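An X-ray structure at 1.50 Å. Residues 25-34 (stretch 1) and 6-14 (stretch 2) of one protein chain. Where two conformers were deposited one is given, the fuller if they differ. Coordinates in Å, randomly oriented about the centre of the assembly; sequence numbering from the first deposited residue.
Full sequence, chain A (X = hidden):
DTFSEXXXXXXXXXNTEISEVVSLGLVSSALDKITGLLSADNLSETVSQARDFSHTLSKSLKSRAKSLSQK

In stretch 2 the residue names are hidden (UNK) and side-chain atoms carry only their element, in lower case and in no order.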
# COMPACT_ATOMS: atom_id res chain seq x y z
N GLY A 25 -5.03 -5.31 -7.31
CA GLY A 25 -4.36 -6.60 -7.21
C GLY A 25 -2.86 -6.46 -7.09
O GLY A 25 -2.22 -7.21 -6.38
N LEU A 26 -2.28 -5.49 -7.80
CA LEU A 26 -0.85 -5.26 -7.76
C LEU A 26 -0.43 -4.65 -6.43
O LEU A 26 0.60 -5.01 -5.88
CB LEU A 26 -0.41 -4.36 -8.93
CG LEU A 26 -0.56 -4.94 -10.34
CD1 LEU A 26 -0.20 -3.91 -11.38
CD2 LEU A 26 0.30 -6.16 -10.50
N VAL A 27 -1.24 -3.73 -5.90
CA VAL A 27 -0.95 -3.08 -4.63
C VAL A 27 -1.06 -4.08 -3.48
O VAL A 27 -0.16 -4.18 -2.65
CB VAL A 27 -1.88 -1.89 -4.40
CG1 VAL A 27 -1.55 -1.21 -3.10
CG2 VAL A 27 -1.73 -0.91 -5.54
N SER A 28 -2.16 -4.82 -3.46
CA SER A 28 -2.38 -5.89 -2.48
C SER A 28 -1.19 -6.84 -2.42
O SER A 28 -0.71 -7.19 -1.35
CB SER A 28 -3.66 -6.66 -2.84
OG SER A 28 -3.94 -7.68 -1.90
N SER A 29 -0.74 -7.28 -3.59
CA SER A 29 0.39 -8.19 -3.70
C SER A 29 1.66 -7.58 -3.11
O SER A 29 2.40 -8.24 -2.39
CB SER A 29 0.61 -8.56 -5.17
OG SER A 29 1.71 -9.43 -5.32
N ALA A 30 1.89 -6.30 -3.42
CA ALA A 30 3.05 -5.59 -2.91
C ALA A 30 2.97 -5.44 -1.39
O ALA A 30 3.95 -5.70 -0.69
CB ALA A 30 3.17 -4.22 -3.58
N LEU A 31 1.81 -5.06 -0.88
CA LEU A 31 1.62 -4.95 0.57
C LEU A 31 1.80 -6.28 1.31
O LEU A 31 2.30 -6.31 2.42
CB LEU A 31 0.24 -4.38 0.88
CG LEU A 31 0.05 -2.90 0.62
CD1 LEU A 31 -1.43 -2.57 0.62
CD2 LEU A 31 0.78 -2.11 1.69
N ASP A 32 1.36 -7.37 0.70
CA ASP A 32 1.53 -8.69 1.31
C ASP A 32 3.01 -9.08 1.43
O ASP A 32 3.40 -9.77 2.37
CB ASP A 32 0.78 -9.76 0.50
CG ASP A 32 -0.73 -9.63 0.61
OD1 ASP A 32 -1.21 -8.83 1.44
OD2 ASP A 32 -1.45 -10.35 -0.13
N LYS A 33 3.82 -8.66 0.47
CA LYS A 33 5.25 -8.88 0.52
C LYS A 33 5.90 -8.03 1.63
O LYS A 33 6.84 -8.48 2.28
CB LYS A 33 5.88 -8.59 -0.84
CG LYS A 33 5.35 -9.50 -1.94
CD LYS A 33 5.90 -9.15 -3.31
CE LYS A 33 5.47 -10.18 -4.35
NZ LYS A 33 6.06 -9.90 -5.70
N ILE A 34 5.39 -6.82 1.84
CA ILE A 34 5.81 -5.98 2.96
C ILE A 34 5.43 -6.61 4.30
O ILE A 34 6.25 -6.66 5.22
CB ILE A 34 5.18 -4.56 2.85
CG1 ILE A 34 5.78 -3.82 1.66
CG2 ILE A 34 5.38 -3.75 4.12
CD1 ILE A 34 5.03 -2.55 1.33
N UNK A 6 11.02 -3.75 -9.58
CA UNK A 6 11.02 -5.03 -10.25
C UNK A 6 10.44 -6.12 -9.36
O UNK A 6 9.65 -6.94 -9.81
c UNK A 6 12.43 -5.39 -10.70
n UNK A 6 11.87 -9.73 -14.78
n UNK A 6 12.49 -7.85 -13.59
c UNK A 6 11.55 -8.58 -14.19
c UNK A 6 12.53 -6.72 -11.42
c UNK A 6 12.25 -6.58 -12.91
n UNK A 6 10.30 -8.17 -14.20
N UNK A 7 10.84 -6.12 -8.09
CA UNK A 7 10.44 -7.18 -7.17
C UNK A 7 8.94 -7.12 -6.91
O UNK A 7 8.28 -8.15 -6.79
c UNK A 7 11.23 -7.09 -5.84
o UNK A 7 12.63 -7.28 -6.10
c UNK A 7 10.79 -8.14 -4.85
N UNK A 8 8.40 -5.90 -6.85
CA UNK A 8 6.98 -5.69 -6.53
C UNK A 8 6.09 -5.66 -7.78
O UNK A 8 4.87 -5.53 -7.68
c UNK A 8 7.06 -5.53 -3.54
c UNK A 8 7.48 -4.33 -4.39
c UNK A 8 7.17 -3.02 -3.68
c UNK A 8 6.80 -4.38 -5.75
N UNK A 9 6.72 -5.76 -8.94
CA UNK A 9 5.98 -5.86 -10.19
C UNK A 9 5.22 -4.60 -10.54
O UNK A 9 4.10 -4.66 -11.04
N UNK A 10 5.86 -3.45 -10.33
CA UNK A 10 5.17 -2.17 -10.41
C UNK A 10 5.49 -1.33 -11.63
O UNK A 10 5.03 -0.19 -11.72
c UNK A 10 5.50 -1.35 -9.16
c UNK A 10 5.40 -0.98 -6.68
c UNK A 10 3.47 -2.11 -7.84
c UNK A 10 4.98 -1.91 -7.82
N UNK A 11 6.23 -1.86 -12.60
CA UNK A 11 6.72 -0.98 -13.66
C UNK A 11 5.64 -0.52 -14.64
O UNK A 11 5.91 0.29 -15.51
n UNK A 11 8.45 -3.61 -15.64
o UNK A 11 6.28 -3.04 -15.50
c UNK A 11 7.88 -1.62 -14.42
c UNK A 11 7.46 -2.82 -15.24
N UNK A 12 4.42 -1.03 -14.49
CA UNK A 12 3.32 -0.56 -15.34
C UNK A 12 2.15 0.01 -14.54
O UNK A 12 1.13 0.34 -15.12
c UNK A 12 2.79 -1.68 -16.24
o UNK A 12 3.75 -2.10 -17.20
N UNK A 13 2.29 0.13 -13.23
CA UNK A 13 1.13 0.43 -12.41
C UNK A 13 0.57 1.83 -12.66
O UNK A 13 -0.57 2.12 -12.31
c UNK A 13 0.32 -0.43 -8.72
c UNK A 13 0.13 0.05 -10.13
c UNK A 13 1.43 0.25 -10.91
c UNK A 13 2.24 1.40 -10.37
N UNK A 14 1.34 2.70 -13.30
CA UNK A 14 0.84 4.04 -13.57
C UNK A 14 0.37 4.18 -15.01
O UNK A 14 0.13 5.29 -15.49
o UNK A 14 3.92 5.89 -14.18
o UNK A 14 3.42 3.77 -14.49
c UNK A 14 3.17 4.90 -14.03
c UNK A 14 1.90 5.10 -13.25
O HOH W 1 2.46 -6.17 -7.27
O HOH W 2 3.93 -7.64 -5.81

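Position 6 carries seven side-chain atoms: three carbons in a row, a nitrogen, then a carbon holding two more nitrogens. It touches nothing on stretch 1. That guanidinium pattern is Arg 6. It lies on a helix that is about to end, exposed and beyond the reach of stretch 1.

Position 7 has three side-chain atoms, a single carbon carrying one oxygen and one carbon. Its CA-to-CB bond points sideways, and its part in the contact is played by the backbone: Lys 33 NZ donates a hydrogen bond to the backbone O of position 7 at 3.0 Å. The branched hydroxyl makes it Thr 7. A carbonyl near the end of a helix has few amides ahead of it to bond, and the lysine amine is a natural donor.

At position 8 four carbons fork at the second. The CA-to-CB bond points sideways, but the end of the side chain comes nearer to stretch 1: one terminal carbon lies 4.1 Å from Ala 30 CB and 3.8 Å from Lys 33 CD, so it packs on both the small residue and the aliphatic stem of the lysine. This is Leu 8, and the carbon is its CD2. The backbones come close here, with Ala 30 CA 5.3 Å from Leu 8 CA.

Position 9 has no side-chain atoms, and its backbone O approaches Leu 26 CD2 at 4.1 Å. It is Gly 9, the first residue to leave helical geometry, in a Schellman motif, and its phi of 68° by itself favours glycine. A CB here would point toward stretch 1, though with 4.8 Å to Leu 26 CD2 it would find room, so the backbone angle is the better rationale.

Position 10 again shows four carbons forked at the second, and the end of its side chain comes only to within 4.5 Å of stretch 1. It is Leu 10, buried, and it also opens a type I turn that closes three residues later.

Two carbons, the second bearing one oxygen and one nitrogen, exposed and out of reach, identify position 11 as Asn 11.

Position 12, one carbon and one oxygen, is Ser 12. Its OG donates to Asn 11 OD1 at 3.2 Å, a bond within the turn.

At position 13 four carbons fork at the first, one arm two carbons long. The CA-to-CB bond points toward stretch 1, and the end of the longer arm lies 3.8 Å from Val 27 CG2 and 4.0 Å from Leu 26 CB. This is Ile 13. The turn is closed by Ile 13 N bonding Leu 10 O at 3.1 Å.

Position 14 has two carbons, the second with two oxygens, out of reach of stretch 1: Asp 14.

The design rule is two apolar anchors joined by a helix stop and a turn: Leu 8 on Ala 30, Ile 13 on Leu 26 and Val 27. Polar links sit alongside. Water 1 donates to Leu 8 O (2.5 Å) and Leu 26 O (2.6 Å), while water 2 joins Leu 8 O, Ser 29 OG and Lys 33 NZ. Extended Lys 33 thus combines apolar packing with a direct bond and a water-mediated one.

Stretch 2, residues 6-14: RTLGLNSID
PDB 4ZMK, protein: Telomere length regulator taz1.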